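Local coordinates for polysaccharide biosynthesis protein CapD (PDB 6BWC) that serves as a key enzyme of CMP-pseudaminic acid biosynthesis, a short-chain dehydrogenase-type protein that binds NADP and UDP-N-acetylglucosamine, the likely sugar-nucleotide substrate, at the interface of chains A and B and the interface of chains A and C. Numbering follows the deposited sequence. Chains: chain A/B/C, Polysaccharide biosynthesis protein CapD.

Contact 1: the interface of chains A and B. Residues chain A 45-46, 49, 63; chain B 90, 93, 266.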
loop_
_atom_site.group_PDB
_atom_site.type_symbol
_atom_site.label_atom_id
_atom_site.label_comp_id
_atom_site.label_asym_id
_atom_site.label_seq_id
_atom_site.Cartn_x
_atom_site.Cartn_y
_atom_site.Cartn_z
ATOM N N GLN A 45 14.765 24.447 -1.975
ATOM C CA GLN A 45 15.126 24.364 -3.397
ATOM C C GLN A 45 15.070 25.731 -4.063
ATOM O O GLN A 45 15.836 25.997 -4.976
ATOM C CB GLN A 45 14.238 23.392 -4.161
ATOM C CG GLN A 45 14.558 21.953 -3.811
ATOM C CD GLN A 45 14.129 20.939 -4.840
ATOM O OE1 GLN A 45 13.559 21.257 -5.864
ATOM N NE2 GLN A 45 14.400 19.691 -4.545
ATOM N N PHE A 46 14.157 26.577 -3.588
ATOM C CA PHE A 46 13.939 27.918 -4.144
ATOM C C PHE A 46 15.189 28.770 -3.918
ATOM O O PHE A 46 15.768 29.276 -4.877
ATOM C CB PHE A 46 12.647 28.553 -3.532
ATOM C CG PHE A 46 12.371 29.973 -3.978
ATOM C CD1 PHE A 46 11.871 30.238 -5.270
ATOM C CD2 PHE A 46 12.603 31.049 -3.113
ATOM C CE1 PHE A 46 11.616 31.542 -5.679
ATOM C CE2 PHE A 46 12.358 32.352 -3.524
ATOM C CZ PHE A 46 11.862 32.598 -4.802
ATOM N N GLN A 49 18.103 27.424 -5.833
ATOM C CA GLN A 49 17.834 27.814 -7.219
ATOM C C GLN A 49 18.309 29.220 -7.550
ATOM O O GLN A 49 18.811 29.478 -8.648
ATOM C CB GLN A 49 16.338 27.780 -7.472
ATOM C CG GLN A 49 15.919 27.160 -8.785
ATOM C CD GLN A 49 14.511 26.623 -8.688
ATOM O OE1 GLN A 49 14.263 25.472 -9.044
ATOM N NE2 GLN A 49 13.585 27.441 -8.172
ATOM N N ILE A 63 11.660 17.742 -6.436
ATOM C CA ILE A 63 11.023 17.637 -5.135
ATOM C C ILE A 63 10.571 16.179 -4.951
ATOM O O ILE A 63 9.892 15.629 -5.808
ATOM C CB ILE A 63 9.814 18.597 -5.028
ATOM C CG1 ILE A 63 10.227 20.063 -5.296
ATOM C CG2 ILE A 63 9.137 18.450 -3.676
ATOM C CD1 ILE A 63 10.930 20.750 -4.148
ATOM N N HIS B 90 4.313 27.333 -3.969
ATOM C CA HIS B 90 4.894 28.010 -5.159
ATOM C C HIS B 90 4.203 27.474 -6.402
ATOM O O HIS B 90 3.873 26.298 -6.468
ATOM C CB HIS B 90 6.406 27.779 -5.273
ATOM C CG HIS B 90 7.210 28.404 -4.174
ATOM N ND1 HIS B 90 8.172 29.366 -4.406
ATOM C CD2 HIS B 90 7.199 28.208 -2.833
ATOM C CE1 HIS B 90 8.713 29.743 -3.260
ATOM N NE2 HIS B 90 8.146 29.050 -2.289
ATOM N N PHE B 93 6.941 25.400 -8.752
ATOM C CA PHE B 93 7.246 24.075 -8.220
ATOM C C PHE B 93 6.150 23.020 -8.463
ATOM O O PHE B 93 6.454 21.828 -8.718
ATOM C CB PHE B 93 7.597 24.174 -6.743
ATOM C CG PHE B 93 9.018 24.607 -6.505
ATOM C CD1 PHE B 93 10.046 23.662 -6.452
ATOM C CD2 PHE B 93 9.341 25.956 -6.379
ATOM C CE1 PHE B 93 11.364 24.060 -6.260
ATOM C CE2 PHE B 93 10.652 26.354 -6.176
ATOM C CZ PHE B 93 11.662 25.406 -6.112
ATOM N N LYS B 266 7.169 32.864 -15.337
ATOM C CA LYS B 266 7.370 31.487 -14.915
ATOM C C LYS B 266 6.136 30.682 -15.356
ATOM O O LYS B 266 5.032 31.246 -15.495
ATOM C CB LYS B 266 7.589 31.372 -13.402
ATOM C CG LYS B 266 8.853 32.054 -12.900
ATOM C CD LYS B 266 9.234 31.615 -11.488
ATOM C CE LYS B 266 10.628 32.108 -11.131
ATOM N NZ LYS B 266 10.657 32.804 -9.815
#
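The side-chain amide oxygen OE1 of A:Gln45 meets the ring of B:Phe93 at its edge, in the ring plane, 3.6 Å from CE1. This is a van der Waals approach of a polar atom to an aromatic rim, since polar groups of the two chains form no bond here. B:Phe93, on helix 91-96, buries 64 Å², more than any other residue of the patch; its CG is anti to the carbonyl carbon (chi1 -81°), and the end of its ring points at helix 42-51 of chain A. On that helix the CB methylene of A:Gln45 also touches CE1, and the extended side chain of A:Gln49 comes tip to tip from another side, its amide NE2 3.5 Å from CZ of B:Phe93 with amide and ring planes 25° apart. The side chain of A:Ile63, at the end of strand 59-63, runs about perpendicular to that of B:Phe93 and meets the CD1 rim with its own CG1 and CD1, CG1 lying 3.8 Å from B:Phe93 CD1. Beside it, A:Phe46 has CG anti to its backbone N (chi1 177°) and offers a ring face to B:His90, whose imidazole CE1 stands 3.7 Å from A:Phe46 CG, displaced toward the rim. In this patch the chains meet by van der Waals packing around B:Phe93, and the contact may steady the B:His90 segment near the sugar-nucleotide pocket.

Contact 2: the interface of chains A and C. Residues chain A 102, 106-107, 110, 145, 149; chain C 99, 102, 106.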
loop_
_atom_site.group_PDB
_atom_site.type_symbol
_atom_site.label_atom_id
_atom_site.label_comp_id
_atom_site.label_asym_id
_atom_site.label_seq_id
_atom_site.Cartn_x
_atom_site.Cartn_y
_atom_site.Cartn_z
ATOM N N VAL A 102 12.762 5.908 11.395
ATOM C CA VAL A 102 12.811 4.621 10.703
ATOM C C VAL A 102 12.427 4.843 9.270
ATOM O O VAL A 102 13.084 4.334 8.365
ATOM C CB VAL A 102 11.896 3.565 11.345
ATOM C CG1 VAL A 102 11.656 2.357 10.426
ATOM C CG2 VAL A 102 12.532 3.104 12.631
ATOM N N ILE A 106 15.898 4.212 7.594
ATOM C CA ILE A 106 15.903 2.779 7.242
ATOM C C ILE A 106 15.120 2.567 5.989
ATOM O O ILE A 106 15.707 2.323 4.968
ATOM C CB ILE A 106 15.344 1.868 8.363
ATOM C CG1 ILE A 106 16.304 1.856 9.579
ATOM C CG2 ILE A 106 15.100 0.441 7.835
ATOM C CD1 ILE A 106 15.777 1.178 10.838
ATOM N N PHE A 107 13.797 2.670 6.062
ATOM C CA PHE A 107 12.923 2.388 4.917
ATOM C C PHE A 107 13.361 3.162 3.679
ATOM O O PHE A 107 13.412 2.623 2.582
ATOM C CB PHE A 107 11.439 2.670 5.263
ATOM C CG PHE A 107 10.479 2.295 4.160
ATOM C CD1 PHE A 107 10.361 0.958 3.742
ATOM C CD2 PHE A 107 9.697 3.280 3.500
ATOM C CE1 PHE A 107 9.485 0.601 2.688
ATOM C CE2 PHE A 107 8.812 2.933 2.446
ATOM C CZ PHE A 107 8.712 1.595 2.034
ATOM N N GLN A 110 16.511 1.702 1.991
ATOM C CA GLN A 110 16.081 0.601 1.086
ATOM C C GLN A 110 15.692 1.137 -0.272
ATOM O O GLN A 110 16.177 0.675 -1.322
ATOM C CB GLN A 110 14.839 -0.189 1.581
ATOM C CG GLN A 110 15.051 -1.437 2.426
ATOM C CD GLN A 110 15.874 -2.578 1.796
ATOM O OE1 GLN A 110 15.359 -3.674 1.560
ATOM N NE2 GLN A 110 17.162 -2.352 1.603
ATOM N N THR A 145 21.646 0.142 11.042
ATOM C CA THR A 145 20.805 -0.715 10.215
ATOM C C THR A 145 20.955 -0.354 8.724
ATOM O O THR A 145 21.152 -1.233 7.869
ATOM C CB THR A 145 19.360 -0.669 10.739
ATOM O OG1 THR A 145 19.346 -1.242 12.054
ATOM C CG2 THR A 145 18.370 -1.437 9.833
ATOM N N LEU A 149 22.273 -2.685 5.826
ATOM C CA LEU A 149 21.494 -2.669 4.566
ATOM C C LEU A 149 22.416 -2.556 3.354
ATOM O O LEU A 149 22.249 -3.275 2.374
ATOM C CB LEU A 149 20.473 -1.491 4.528
ATOM C CG LEU A 149 18.960 -1.665 4.785
ATOM C CD1 LEU A 149 18.615 -2.438 6.045
ATOM C CD2 LEU A 149 18.318 -0.286 4.844
ATOM N N PHE C 99 16.806 -6.274 6.142
ATOM C CA PHE C 99 15.536 -5.588 6.011
ATOM C C PHE C 99 14.379 -6.465 6.446
ATOM O O PHE C 99 13.348 -5.966 6.977
ATOM C CB PHE C 99 15.290 -5.101 4.599
ATOM C CG PHE C 99 14.087 -4.198 4.500
ATOM C CD1 PHE C 99 14.122 -2.911 5.063
ATOM C CD2 PHE C 99 12.898 -4.654 3.936
ATOM C CE1 PHE C 99 13.018 -2.089 5.011
ATOM C CE2 PHE C 99 11.787 -3.829 3.890
ATOM C CZ PHE C 99 11.853 -2.540 4.415
ATOM N N VAL C 102 14.052 -5.705 10.001
ATOM C CA VAL C 102 13.390 -4.437 10.237
ATOM C C VAL C 102 11.906 -4.613 10.173
ATOM O O VAL C 102 11.206 -4.020 10.974
ATOM C CB VAL C 102 13.783 -3.379 9.188
ATOM C CG1 VAL C 102 12.866 -2.159 9.242
ATOM C CG2 VAL C 102 15.239 -2.955 9.383
ATOM N N ILE C 106 11.220 -4.012 14.033
ATOM C CA ILE C 106 10.870 -2.601 14.108
ATOM C C ILE C 106 9.442 -2.404 13.634
ATOM O O ILE C 106 8.595 -2.069 14.454
ATOM C CB ILE C 106 11.858 -1.722 13.303
ATOM C CG1 ILE C 106 13.227 -1.729 13.992
ATOM C CG2 ILE C 106 11.317 -0.295 13.117
ATOM C CD1 ILE C 106 14.274 -0.965 13.213
#
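C:Phe99 and A:Gln110 meet ring to side chain: the CG methylene of A:Gln110 lies over one face of the C:Phe99 ring, 3.5 Å from the ring centroid, in a CH-pi contact whose exact closeness is doubtful in the model. C:Phe99 buries 92 Å² of its surface against chain A, and A:Gln110 buries 38 Å² in return. The glutamine chain bends at chi2 (-59°), which turns its amide oxygen OE1 toward the CG and CB end of C:Phe99, with amide and ring planes 30° apart, while NE2 points off the ring. On C:Phe99, CG stands anti to the backbone N (chi1 -171°), and the ring reaches out to chain A. Its tip atom CZ then meets A:Phe107 edge-on, in the plane of that ring, 3.9 Å from CD1, and the two phenyl side chains lie at a slant to one another.

One turn further along the helix, C:Val102 buries 36 Å², setting both methyls against CG2 of A:Ile106, with CG1 3.7 Å from it, as the two side chains slide past each other in opposite directions. Its CG2 also reaches CG2 of A:Thr145, at 3.5 Å, so the threonine contributes its methyl to the seam. The two-fold relation returns the valine-isoleucine pairing with roles exchanged, as CG2 of C:Ile106 lies 3.6 Å from CG2 of A:Val102. Between the two, A:Ile106 and C:Ile106 point tip to tip, their CD1 methyls 3.5 Å apart. The seam is therefore apolar along its centre, with the amide of A:Gln110 at one end of the patch and, by symmetry, its twin at the other end of the whole interface.

Helix 98-118 of each chain supplies most of these groups, with A:Thr145 and A:Leu149 coming from helix 138-156, which carries the YxxxK motif near its start. Paired across the two-fold axis, helices 98-118 and 138-156 of both chains would make the four-helix bundle typical of short-chain dehydrogenase dimers.

Contact 1 and contact 2 have their C-alpha centres about 31 Å apart and share no residue position, so chain A meets chain B and chain C through separate surfaces. They are close in sequence all the same: helix 91-96, which in chain B carries the phenylalanine of contact 1, is followed after one residue by helix 98-118, which dominates contact 2 in chains A and C; by symmetry one chain uses both. Each whole interface is two-fold symmetric, and alternating two such interfaces could build the six-chain deposited assembly. The helix bundle of contact 2 matches the usual dimer of the family.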